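Glycoside hydrolase family 31 (Trueperella pyogenes, PDB 5I0F) probably hydrolyses the cyclic glucan cycloalternan through a covalent glycosyl-enzyme intermediate, working from a TIM-barrel catalytic domain. Local coordinates at residues 422-427 against 434-439; 440-445 against 500-505. All blocks are in the same frame, centred on the assembly; numbering follows the deposited sequence.

Contact 1 (422-427 against 434-439); sequences TPYKNR and ALMPDL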
loop_
_atom_site.group_PDB
_atom_site.type_symbol
_atom_site.label_atom_id
_atom_site.label_comp_id
_atom_site.label_asym_id
_atom_site.label_seq_id
_atom_site.Cartn_x
_atom_site.Cartn_y
_atom_site.Cartn_z
ATOM N N THR A 422 23.918 5.159 -12.501
ATOM C CA THR A 422 23.035 5.927 -13.357
ATOM C C THR A 422 21.659 5.932 -12.681
ATOM O O THR A 422 21.413 5.111 -11.799
ATOM C CB THR A 422 22.951 5.335 -14.773
ATOM O OG1 THR A 422 22.405 4.012 -14.722
ATOM C CG2 THR A 422 24.339 5.281 -15.410
ATOM N N PRO A 423 20.768 6.851 -13.077
ATOM C CA PRO A 423 19.506 6.924 -12.333
ATOM C C PRO A 423 18.591 5.720 -12.546
ATOM O O PRO A 423 18.458 5.223 -13.674
ATOM C CB PRO A 423 18.849 8.192 -12.878
ATOM C CG PRO A 423 19.988 9.003 -13.445
ATOM C CD PRO A 423 20.896 7.974 -14.033
ATOM N N TYR A 424 17.924 5.290 -11.472
ATOM C CA TYR A 424 16.901 4.255 -11.572
ATOM C C TYR A 424 15.798 4.754 -12.496
ATOM O O TYR A 424 15.323 5.883 -12.341
ATOM C CB TYR A 424 16.325 3.892 -10.183
ATOM C CG TYR A 424 15.125 2.930 -10.228
ATOM C CD1 TYR A 424 15.278 1.603 -10.636
ATOM C CD2 TYR A 424 13.832 3.363 -9.866
ATOM C CE1 TYR A 424 14.192 0.716 -10.670
ATOM C CE2 TYR A 424 12.737 2.497 -9.905
ATOM C CZ TYR A 424 12.917 1.179 -10.309
ATOM O OH TYR A 424 11.837 0.333 -10.364
ATOM N N LYS A 425 15.418 3.933 -13.468
ATOM C CA LYS A 425 14.257 4.211 -14.323
ATOM C C LYS A 425 13.136 3.258 -13.945
ATOM O O LYS A 425 13.333 2.035 -13.958
ATOM C CB LYS A 425 14.597 4.031 -15.795
ATOM C CG LYS A 425 15.751 4.884 -16.280
ATOM C CD LYS A 425 15.383 6.354 -16.268
ATOM C CE LYS A 425 16.521 7.229 -16.796
ATOM N NZ LYS A 425 17.093 6.779 -18.088
ATOM N N ASN A 426 11.966 3.804 -13.599
ATOM C CA ASN A 426 10.895 2.986 -13.036
ATOM C C ASN A 426 10.562 1.771 -13.903
ATOM O O ASN A 426 10.300 1.924 -15.088
ATOM C CB ASN A 426 9.641 3.834 -12.778
ATOM C CG ASN A 426 8.496 3.034 -12.214
ATOM O OD1 ASN A 426 8.695 2.018 -11.541
ATOM N ND2 ASN A 426 7.276 3.495 -12.471
ATOM N N ARG A 427 10.606 0.579 -13.289
ATOM C CA ARG A 427 10.342 -0.690 -13.972
ATOM C C ARG A 427 8.873 -1.084 -14.027
ATOM O O ARG A 427 8.522 -2.042 -14.702
ATOM C CB ARG A 427 11.143 -1.819 -13.317
ATOM C CG ARG A 427 12.655 -1.621 -13.467
ATOM C CD ARG A 427 13.424 -2.709 -12.740
ATOM N NE ARG A 427 14.849 -2.389 -12.586
ATOM C CZ ARG A 427 15.738 -3.163 -11.967
ATOM N NH1 ARG A 427 15.388 -4.345 -11.464
ATOM N NH2 ARG A 427 17.005 -2.763 -11.874
ATOM N N ALA A 434 10.037 6.573 -15.353
ATOM C CA ALA A 434 10.221 7.795 -14.573
ATOM C C ALA A 434 11.416 7.676 -13.616
ATOM O O ALA A 434 11.791 6.568 -13.207
ATOM C CB ALA A 434 8.951 8.094 -13.784
ATOM N N LEU A 435 11.997 8.821 -13.264
ATOM C CA LEU A 435 13.044 8.908 -12.237
ATOM C C LEU A 435 12.378 8.821 -10.878
ATOM O O LEU A 435 11.197 9.161 -10.737
ATOM C CB LEU A 435 13.768 10.240 -12.315
ATOM C CG LEU A 435 14.433 10.576 -13.645
ATOM C CD1 LEU A 435 14.830 12.040 -13.669
ATOM C CD2 LEU A 435 15.634 9.690 -13.840
ATOM N N MET A 436 13.137 8.368 -9.882
ATOM C CA MET A 436 12.621 8.264 -8.532
ATOM C C MET A 436 13.503 9.077 -7.582
ATOM O O MET A 436 14.681 8.770 -7.434
ATOM C CB MET A 436 12.556 6.779 -8.153
ATOM C CG MET A 436 11.728 6.461 -6.935
ATOM S SD MET A 436 11.362 4.670 -6.831
ATOM C CE MET A 436 10.262 4.713 -5.433
ATOM N N PRO A 437 12.944 10.124 -6.937
ATOM C CA PRO A 437 13.776 10.900 -6.027
ATOM C C PRO A 437 14.217 10.065 -4.839
ATOM O O PRO A 437 13.473 9.155 -4.371
ATOM C CB PRO A 437 12.857 12.048 -5.564
ATOM C CG PRO A 437 11.467 11.510 -5.732
ATOM C CD PRO A 437 11.537 10.562 -6.905
ATOM N N ASP A 438 15.420 10.364 -4.368
ATOM C CA ASP A 438 16.000 9.683 -3.218
ATOM C C ASP A 438 15.570 10.456 -1.988
ATOM O O ASP A 438 16.061 11.544 -1.734
ATOM C CB ASP A 438 17.531 9.609 -3.330
ATOM C CG ASP A 438 18.142 8.672 -2.314
ATOM O OD1 ASP A 438 17.551 8.536 -1.233
ATOM O OD2 ASP A 438 19.216 8.068 -2.572
ATOM N N LEU A 439 14.641 9.876 -1.241
ATOM C CA LEU A 439 14.085 10.508 -0.065
ATOM C C LEU A 439 14.649 9.874 1.204
ATOM O O LEU A 439 14.062 10.024 2.283
ATOM C CB LEU A 439 12.543 10.411 -0.129
ATOM C CG LEU A 439 11.897 10.973 -1.413
ATOM C CD1 LEU A 439 10.390 10.742 -1.409
ATOM C CD2 LEU A 439 12.185 12.461 -1.592
HETATM O O HOH W 1 15.822 7.548 -10.234
#

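Contact 2 (440-445 against 500-505); sequences STEAGR and YGDLLR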
loop_
_atom_site.group_PDB
_atom_site.type_symbol
_atom_site.label_atom_id
_atom_site.label_comp_id
_atom_site.label_asym_id
_atom_site.label_seq_id
_atom_site.Cartn_x
_atom_site.Cartn_y
_atom_site.Cartn_z
ATOM N N SER A 440 15.788 9.175 1.079
ATOM C CA SER A 440 16.386 8.437 2.192
ATOM C C SER A 440 17.210 9.300 3.158
ATOM O O SER A 440 17.532 8.829 4.245
ATOM C CB SER A 440 17.217 7.246 1.677
ATOM O OG SER A 440 18.470 7.627 1.090
ATOM N N THR A 441 17.548 10.535 2.776
ATOM C CA THR A 441 18.279 11.462 3.647
ATOM C C THR A 441 17.551 12.795 3.736
ATOM O O THR A 441 16.732 13.114 2.870
ATOM C CB THR A 441 19.704 11.754 3.121
ATOM O OG1 THR A 441 19.638 12.466 1.875
ATOM C CG2 THR A 441 20.490 10.469 2.938
ATOM N N GLU A 442 17.876 13.575 4.763
ATOM C CA GLU A 442 17.260 14.886 4.937
ATOM C C GLU A 442 17.471 15.782 3.715
ATOM O O GLU A 442 16.533 16.444 3.261
ATOM C CB GLU A 442 17.735 15.572 6.230
ATOM C CG GLU A 442 16.926 16.803 6.621
ATOM C CD GLU A 442 15.473 16.504 6.986
ATOM O OE1 GLU A 442 15.208 15.468 7.659
ATOM O OE2 GLU A 442 14.584 17.310 6.584
ATOM N N ALA A 443 18.677 15.762 3.154
ATOM C CA ALA A 443 18.992 16.609 2.008
ATOM C C ALA A 443 18.170 16.239 0.773
ATOM O O ALA A 443 17.692 17.124 0.070
ATOM C CB ALA A 443 20.490 16.575 1.693
ATOM N N GLY A 444 17.971 14.948 0.530
ATOM C CA GLY A 444 17.130 14.497 -0.589
ATOM C C GLY A 444 15.642 14.826 -0.425
ATOM O O GLY A 444 14.990 15.236 -1.375
ATOM N N ARG A 445 15.121 14.652 0.786
ATOM C CA ARG A 445 13.744 14.997 1.113
ATOM C C ARG A 445 13.515 16.506 0.958
ATOM O O ARG A 445 12.490 16.947 0.399
ATOM C CB ARG A 445 13.376 14.545 2.524
ATOM C CG ARG A 445 13.321 13.029 2.672
ATOM C CD ARG A 445 12.743 12.593 4.007
ATOM N NE ARG A 445 13.596 12.906 5.159
ATOM C CZ ARG A 445 14.551 12.118 5.663
ATOM N NH1 ARG A 445 15.227 12.528 6.712
ATOM N NH2 ARG A 445 14.852 10.942 5.134
ATOM N N TYR A 500 6.970 14.829 3.125
ATOM C CA TYR A 500 5.892 15.811 2.979
ATOM C C TYR A 500 5.336 16.267 4.340
ATOM O O TYR A 500 4.985 17.449 4.506
ATOM C CB TYR A 500 4.795 15.286 2.066
ATOM C CG TYR A 500 5.144 15.329 0.595
ATOM C CD1 TYR A 500 5.876 14.294 -0.021
ATOM C CD2 TYR A 500 4.744 16.396 -0.191
ATOM C CE1 TYR A 500 6.171 14.337 -1.380
ATOM C CE2 TYR A 500 5.019 16.439 -1.550
ATOM C CZ TYR A 500 5.735 15.416 -2.142
ATOM O OH TYR A 500 5.955 15.477 -3.505
ATOM N N GLY A 501 5.282 15.354 5.313
ATOM C CA GLY A 501 4.961 15.731 6.695
ATOM C C GLY A 501 5.903 16.807 7.224
ATOM O O GLY A 501 5.458 17.801 7.798
ATOM N N ASP A 502 7.208 16.633 6.983
ATOM C CA ASP A 502 8.217 17.618 7.395
ATOM C C ASP A 502 8.054 18.971 6.678
ATOM O O ASP A 502 8.261 20.025 7.298
ATOM C CB ASP A 502 9.638 17.071 7.188
ATOM C CG ASP A 502 9.990 15.967 8.166
ATOM O OD1 ASP A 502 9.249 15.772 9.155
ATOM O OD2 ASP A 502 11.011 15.264 7.951
ATOM N N LEU A 503 7.712 18.956 5.380
ATOM C CA LEU A 503 7.408 20.202 4.662
ATOM C C LEU A 503 6.293 20.970 5.355
ATOM O O LEU A 503 6.435 22.148 5.655
ATOM C CB LEU A 503 7.054 19.935 3.187
ATOM C CG LEU A 503 6.572 21.147 2.388
ATOM C CD1 LEU A 503 7.663 22.216 2.356
ATOM C CD2 LEU A 503 6.110 20.740 0.994
ATOM N N LEU A 504 5.199 20.268 5.643
ATOM C CA LEU A 504 4.049 20.884 6.289
ATOM C C LEU A 504 4.366 21.448 7.680
ATOM O O LEU A 504 4.044 22.597 7.973
ATOM C CB LEU A 504 2.914 19.885 6.365
ATOM C CG LEU A 504 2.272 19.571 4.991
ATOM C CD1 LEU A 504 1.541 18.246 5.046
ATOM C CD2 LEU A 504 1.329 20.671 4.543
ATOM N N ARG A 505 5.019 20.640 8.505
ATOM C CA ARG A 505 5.495 21.078 9.815
ATOM C C ARG A 505 6.359 22.322 9.711
ATOM O O ARG A 505 6.190 23.224 10.523
ATOM C CB ARG A 505 6.304 19.984 10.529
ATOM C CG ARG A 505 5.509 18.794 11.027
ATOM C CD ARG A 505 6.465 17.775 11.629
ATOM N NE ARG A 505 5.786 16.520 11.917
ATOM C CZ ARG A 505 5.804 15.412 11.163
ATOM N NH1 ARG A 505 6.501 15.314 10.021
ATOM N NH2 ARG A 505 5.109 14.350 11.584
HETATM O O HOH W 2 12.463 15.555 5.731
HETATM O O HOH W 3 13.233 15.198 9.542
#

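Contact 1 (422-427 against 434-439)
Asn426 and Ala434 are tied by their backbones: Asn426 N donates to Ala434 O over 2.8 Å, with an N-H...O angle of 155°. The same oxygen also takes a CA-H...O contact from Lys425 CA at 3.6 Å. Two residues away on each passage, before Asn426 and after Ala434, a water does the bridging, hydrogen-bonded to Tyr424 O and accepting from Met436 N at 2.8 Å.

The apolar contacts fall into two groups. Leu435 CD2 sits 3.7 Å from Pro423 CB and also meets the aliphatic end of Lys425, which lies alongside it, its chain bent at CB-CG (chi2 -67°); Ile410 of helix 400-412 packs on Pro423 and Leu435. With CG anti to the backbone N (chi1 173°), the Tyr424 ring runs beside Met436, whose SD comes obliquely to within 4.0 Å of Tyr424 CE2, a Met-aromatic contact. The Tyr424 hydroxyl takes a bond from Arg427 N within the same segment and is also hydrogen-bonded to His471 O.

With one direct bond and one through water, the pairing probably relies on apolar packing to keep these two loop passages together.

Contact 2 (440-445 against 500-505)
Glu442, Arg445 and Asp502 meet across two helices chiefly through water. The first bridging water gives one proton to Glu442 OE2 and the other to Asp502 OD2, 2.7 Å away, while accepting from Arg445 NE at the edge of the guanidinium and in its plane. The second donates to Glu442 OE1 and, again over 2.7 Å, to Asp502 OD2. That one carboxylate oxygen therefore receives both waters.

Direct charge contact between the segments is looser. Glu442 OE1 and Asp502 OD2 come within 4.2 Å, and the two donating waters probably ease the repulsion. Arg445 NE lies 4.5 Å from Asp502 OD2, beyond a salt bridge but probably near enough to help stabilise the carboxylate's charge.

The firm ion pairs stay within each segment. Arg445 NH1 reaches Glu442 OE1 at 3.1 Å from above the carboxylate plane, though close to its own guanidinium plane; Glu442 curls back to meet it through a bend at CB-CG (chi2 65°). One guanidinium face rests over the backbone at Thr441 and Glu442, and NH2 is hydrogen-bonded to Leu439 O. On the other helix, Asp502 OD1 pairs with Arg505 NH1 at 2.9 Å, while OD2 adds a long, weak ion pair with Arg498 NE.

At the start of helix 442-450, Thr441 is the N-cap, its OG1 accepting from Gly444 N at 3.3 Å. Helices 442-450 and 485-506 belong to the TIM-barrel domain, where they precede and follow barrel strand 463-466; the contact is a water-mediated, charged helix-helix interface in the outer layer of that β/α barrel.

How the contacts relate
Both contacts belong to the TIM-barrel domain and follow one another along the chain, their centres about 18 Å apart. Contact 1 is largely buried and joins two passages of the loop between helices 400-412 and 442-450, with apolar side chains and a backbone bond; the side chain of Asn426 is about 9 Å from a bound glucose. Contact 2 is only partly buried, joins two helices, and depends on charged groups and water. Leu439, the last residue of segment 434-439, connects them: its CD2 packs against Gly444 O. Helix 485-506 serves both, since its Tyr492 packs on Met436 and Leu439 while Asp502 faces helix 442-450.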